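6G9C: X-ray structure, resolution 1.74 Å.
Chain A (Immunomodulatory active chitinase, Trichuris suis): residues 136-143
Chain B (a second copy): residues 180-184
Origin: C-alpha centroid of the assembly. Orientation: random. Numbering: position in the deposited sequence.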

ATOM      1  N   LEU A 136      10.059 -11.359  14.763  1.00 36.65           N
ATOM      2  CA  LEU A 136       9.272 -10.136  14.660  1.00 33.44           C
ATOM      3  C   LEU A 136       9.575  -9.389  13.365  1.00 32.11           C
ATOM      4  O   LEU A 136       8.659  -8.936  12.663  1.00 33.16           O
ATOM      5  CB  LEU A 136       9.565  -9.259  15.873  1.00 34.85           C
ATOM      6  CG  LEU A 136       9.073  -7.829  15.775  1.00 29.58           C
ATOM      7  CD1 LEU A 136       7.547  -7.812  15.844  1.00 30.77           C
ATOM      8  CD2 LEU A 136       9.678  -6.961  16.862  1.00 33.56           C
ATOM      9  N   VAL A 137      10.861  -9.253  13.032  1.00 33.89           N
ATOM     10  CA  VAL A 137      11.243  -8.507  11.834  1.00 37.36           C
ATOM     11  C   VAL A 137      10.644  -9.150  10.596  1.00 38.35           C
ATOM     12  O   VAL A 137      10.113  -8.459   9.707  1.00 36.49           O
ATOM     13  CB  VAL A 137      12.774  -8.392  11.741  1.00 47.75           C
ATOM     14  CG1 VAL A 137      13.202  -8.242  10.303  1.00 57.98           C
ATOM     15  CG2 VAL A 137      13.246  -7.211  12.553  1.00 44.44           C
ATOM     16  N   SER A 138      10.670 -10.484  10.541  1.00 33.53           N
ATOM     17  CA  SER A 138      10.045 -11.192   9.429  1.00 35.43           C
ATOM     18  C   SER A 138       8.544 -10.928   9.385  1.00 38.01           C
ATOM     19  O   SER A 138       7.988 -10.638   8.321  1.00 38.20           O
ATOM     20  CB  SER A 138      10.329 -12.691   9.534  1.00 36.20           C
ATOM     21  OG  SER A 138      11.725 -12.942   9.479  1.00 45.10           O
ATOM     22  N   PHE A 139       7.876 -11.011  10.540  1.00 35.72           N
ATOM     23  CA  PHE A 139       6.430 -10.813  10.582  1.00 37.37           C
ATOM     24  C   PHE A 139       6.057  -9.399  10.166  1.00 31.99           C
ATOM     25  O   PHE A 139       5.073  -9.197   9.445  1.00 36.32           O
ATOM     26  CB  PHE A 139       5.898 -11.110  11.988  1.00 30.50           C
ATOM     27  CG  PHE A 139       4.404 -11.268  12.056  1.00 32.84           C
ATOM     28  CD1 PHE A 139       3.804 -12.477  11.743  1.00 39.49           C
ATOM     29  CD2 PHE A 139       3.595 -10.201  12.442  1.00 34.50           C
ATOM     30  CE1 PHE A 139       2.416 -12.626  11.815  1.00 37.94           C
ATOM     31  CE2 PHE A 139       2.205 -10.337  12.513  1.00 35.31           C
ATOM     32  CZ  PHE A 139       1.615 -11.547  12.200  1.00 36.79           C
ATOM     33  N   LEU A 140       6.833  -8.409  10.615  1.00 32.12           N
ATOM     34  CA  LEU A 140       6.554  -7.018  10.275  1.00 33.49           C
ATOM     35  C   LEU A 140       6.656  -6.793   8.773  1.00 39.64           C
ATOM     36  O   LEU A 140       5.750  -6.216   8.158  1.00 33.57           O
ATOM     37  CB  LEU A 140       7.511  -6.087  11.022  1.00 31.54           C
ATOM     38  CG  LEU A 140       7.312  -5.953  12.542  1.00 32.28           C
ATOM     39  CD1 LEU A 140       8.482  -5.196  13.170  1.00 28.19           C
ATOM     40  CD2 LEU A 140       5.954  -5.310  12.900  1.00 32.87           C
ATOM     41  N   GLN A 141       7.757  -7.249   8.162  1.00 36.44           N
ATOM     42  CA  GLN A 141       7.963  -6.988   6.740  1.00 42.94           C
ATOM     43  C   GLN A 141       7.021  -7.818   5.877  1.00 41.53           C
ATOM     44  O   GLN A 141       6.539  -7.334   4.847  1.00 39.27           O
ATOM     45  CB  GLN A 141       9.424  -7.242   6.341  1.00 48.32           C
ATOM     46  CG  GLN A 141      10.408  -6.220   6.916  1.00 58.16           C
ATOM     47  CD  GLN A 141      11.438  -5.722   5.892  1.00 69.72           C
ATOM     48  OE1 GLN A 141      12.026  -6.508   5.150  1.00 73.69           O
ATOM     49  NE2 GLN A 141      11.668  -4.410   5.869  1.00 66.06           N
ATOM     50  N   GLN A 142       6.737  -9.066   6.278  1.00 36.10           N
ATOM     51  CA  GLN A 142       5.808  -9.885   5.505  1.00 38.08           C
ATOM     52  C   GLN A 142       4.431  -9.237   5.435  1.00 38.56           C
ATOM     53  O   GLN A 142       3.722  -9.393   4.437  1.00 39.60           O
ATOM     54  CB  GLN A 142       5.686 -11.289   6.105  1.00 41.31           C
ATOM     55  CG  GLN A 142       6.917 -12.191   5.904  1.00 46.98           C
ATOM     56  CD  GLN A 142       6.957 -13.391   6.859  1.00 48.79           C
ATOM     57  OE1 GLN A 142       6.186 -13.479   7.821  1.00 45.92           O
ATOM     58  NE2 GLN A 142       7.876 -14.315   6.596  1.00 53.15           N
ATOM     59  N   ASN A 143       4.046  -8.489   6.466  1.00 32.52           N
ATOM     60  CA  ASN A 143       2.694  -7.965   6.569  1.00 34.32           C
ATOM     61  C   ASN A 143       2.634  -6.459   6.362  1.00 35.75           C
ATOM     62  O   ASN A 143       1.576  -5.844   6.591  1.00 34.74           O
ATOM     63  CB  ASN A 143       2.086  -8.387   7.909  1.00 34.18           C
ATOM     64  CG  ASN A 143       1.809  -9.888   7.957  1.00 39.75           C
ATOM     65  OD1 ASN A 143       0.892 -10.377   7.298  1.00 37.37           O
ATOM     66  ND2 ASN A 143       2.624 -10.625   8.704  1.00 39.79           N
TER
ATOM     67  N   CYS B 180      16.827 -11.226   3.458  1.00 41.16           N
ATOM     68  CA  CYS B 180      17.030 -10.465   4.692  1.00 50.27           C
ATOM     69  C   CYS B 180      15.956 -10.795   5.729  1.00 58.61           C
ATOM     70  O   CYS B 180      16.245 -10.902   6.924  1.00 63.56           O
ATOM     71  CB  CYS B 180      17.012  -8.959   4.423  1.00 61.83           C
ATOM     72  SG  CYS B 180      18.186  -8.296   3.210  1.00 69.14           S
ATOM     73  N   THR B 181      14.717 -10.984   5.276  1.00 56.96           N
ATOM     74  CA  THR B 181      13.550 -11.058   6.143  1.00 59.87           C
ATOM     75  C   THR B 181      12.671 -12.266   5.838  1.00 61.59           C
ATOM     76  O   THR B 181      11.581 -12.382   6.414  1.00 64.28           O
ATOM     77  CB  THR B 181      12.720  -9.777   5.990  1.00 64.05           C
ATOM     78  OG1 THR B 181      12.656  -9.423   4.607  1.00 75.69           O
ATOM     79  CG2 THR B 181      13.392  -8.641   6.716  1.00 78.45           C
ATOM     80  N   SER B 182      13.059 -13.095   4.870  1.00 54.69           N
ATOM     81  CA  SER B 182      12.195 -14.155   4.355  1.00 53.95           C
ATOM     82  C   SER B 182      10.873 -13.577   3.850  1.00 53.49           C
ATOM     83  O   SER B 182       9.785 -13.962   4.286  1.00 60.03           O
ATOM     84  CB  SER B 182      11.969 -15.230   5.416  1.00 55.70           C
ATOM     85  OG  SER B 182      13.170 -15.485   6.119  1.00 61.54           O
ATOM     86  N   THR B 183      10.978 -12.609   2.948  1.00 42.50           N
ATOM     87  CA  THR B 183       9.828 -12.081   2.231  1.00 44.31           C
ATOM     88  C   THR B 183       9.863 -12.585   0.793  1.00 49.06           C
ATOM     89  O   THR B 183      10.868 -13.124   0.327  1.00 53.60           O
ATOM     90  CB  THR B 183       9.810 -10.546   2.261  1.00 48.83           C
ATOM     91  OG1 THR B 183      11.028 -10.035   1.695  1.00 49.05           O
ATOM     92  CG2 THR B 183       9.649 -10.029   3.695  1.00 48.98           C
ATOM     93  N   SER B 184       8.753 -12.413   0.083  1.00 46.97           N
ATOM     94  CA  SER B 184       8.740 -12.777  -1.327  1.00 52.41           C
ATOM     95  C   SER B 184       9.552 -11.759  -2.118  1.00 51.29           C
ATOM     96  O   SER B 184       9.529 -10.562  -1.826  1.00 50.79           O
ATOM     97  CB  SER B 184       7.315 -12.848  -1.858  1.00 55.11           C
ATOM     98  OG  SER B 184       6.594 -11.703  -1.463  1.00 62.87           O
TER
HETATM   99  O   HOH W   1      14.625 -13.981   8.037  1.00 58.24           O

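The best-defined polar interaction across this contact joins the side-chain amide of Gln A142 to the backbone of Ser B182. Gln A142 NE2 donates a hydrogen bond to Ser B182 O over 3.0 Å. The N-H...O angle is 177°, so the bond is almost perfectly straight. The CA-to-CB bond of Gln A142 points sideways to the other stretch, but the extended middle of the side chain, with chi2 in t, brings its end nearer. A backbone carbonyl in a loop is a natural acceptor for such an amide.

Gln A141 and Thr B181 form a second close polar pair. Thr B181 OG1 and Gln A141 OE1 lie 3.0 Å apart, a distance suited to a hydrogen bond. Here the CA-to-CB bonds of both residues point toward the opposing stretch. Thr B181 OG1 also lies 3.4 Å from Thr B183 OG1, a weak hydrogen bond within chain B in which either hydroxyl could be the donor. The threonine hydroxyl thus has neighbours in both chains, and the hydrogen-bond geometry does not settle where its proton goes.

Ser A138 meets the backbone of the same threonine. Ser A138 OG is 3.1 Å from Thr B181 O, again within hydrogen-bonding distance. This serine hydroxyl also has a hydrogen-bonding partner elsewhere in the structure. The CA of Ser A138 approaches the same carbonyl, with CA to Thr B181 O at 3.6 Å. The angle at the hydrogen is 127°, consistent with a modest CA-H...O contact. The CA atoms of Ser A138 and Thr B181 are only 4.8 Å apart, which shows how closely the helix backbone approaches chain B here.

A water extends the polar network beyond the direct contacts. It lies 2.8 Å from Ser B182 OG and makes a weak hydrogen bond to Ser A138 OG at 3.4 Å. Ser A138 OG and Ser B182 OG are 4.5 Å apart, so the water bridges a gap they do not span directly.

Packing fills in around these groups. Thr B181 is buried, and it has the largest area covered by the opposing stretch, 86 Å² of its surface. Thr B181 CG2 sits 3.6 Å from Val A137 CG1, a close apolar contact. Thr B181 CG2 is also 3.0 Å from Gln A141 OE1, a tight approach beside the polar pair. Further along, Thr B183 CG2 packs 3.8 Å from Gln A141 CB and 4.1 Å from Gln A142 CG. That methyl therefore rests against the aliphatic parts of two successive glutamines.

The partners follow from the local folds. Val A137, Ser A138, Gln A141 and Gln A142 lie on one helix, and its turns bring them to the same side. In chain B, Ser B182 leaves helical geometry with positive phi. The CA-to-CB bond of Phe A139 points away from the chain B stretch, and Leu A136 and Leu A140 make no contact with that stretch. Together the two stretches bury 282 Å², counting both sides.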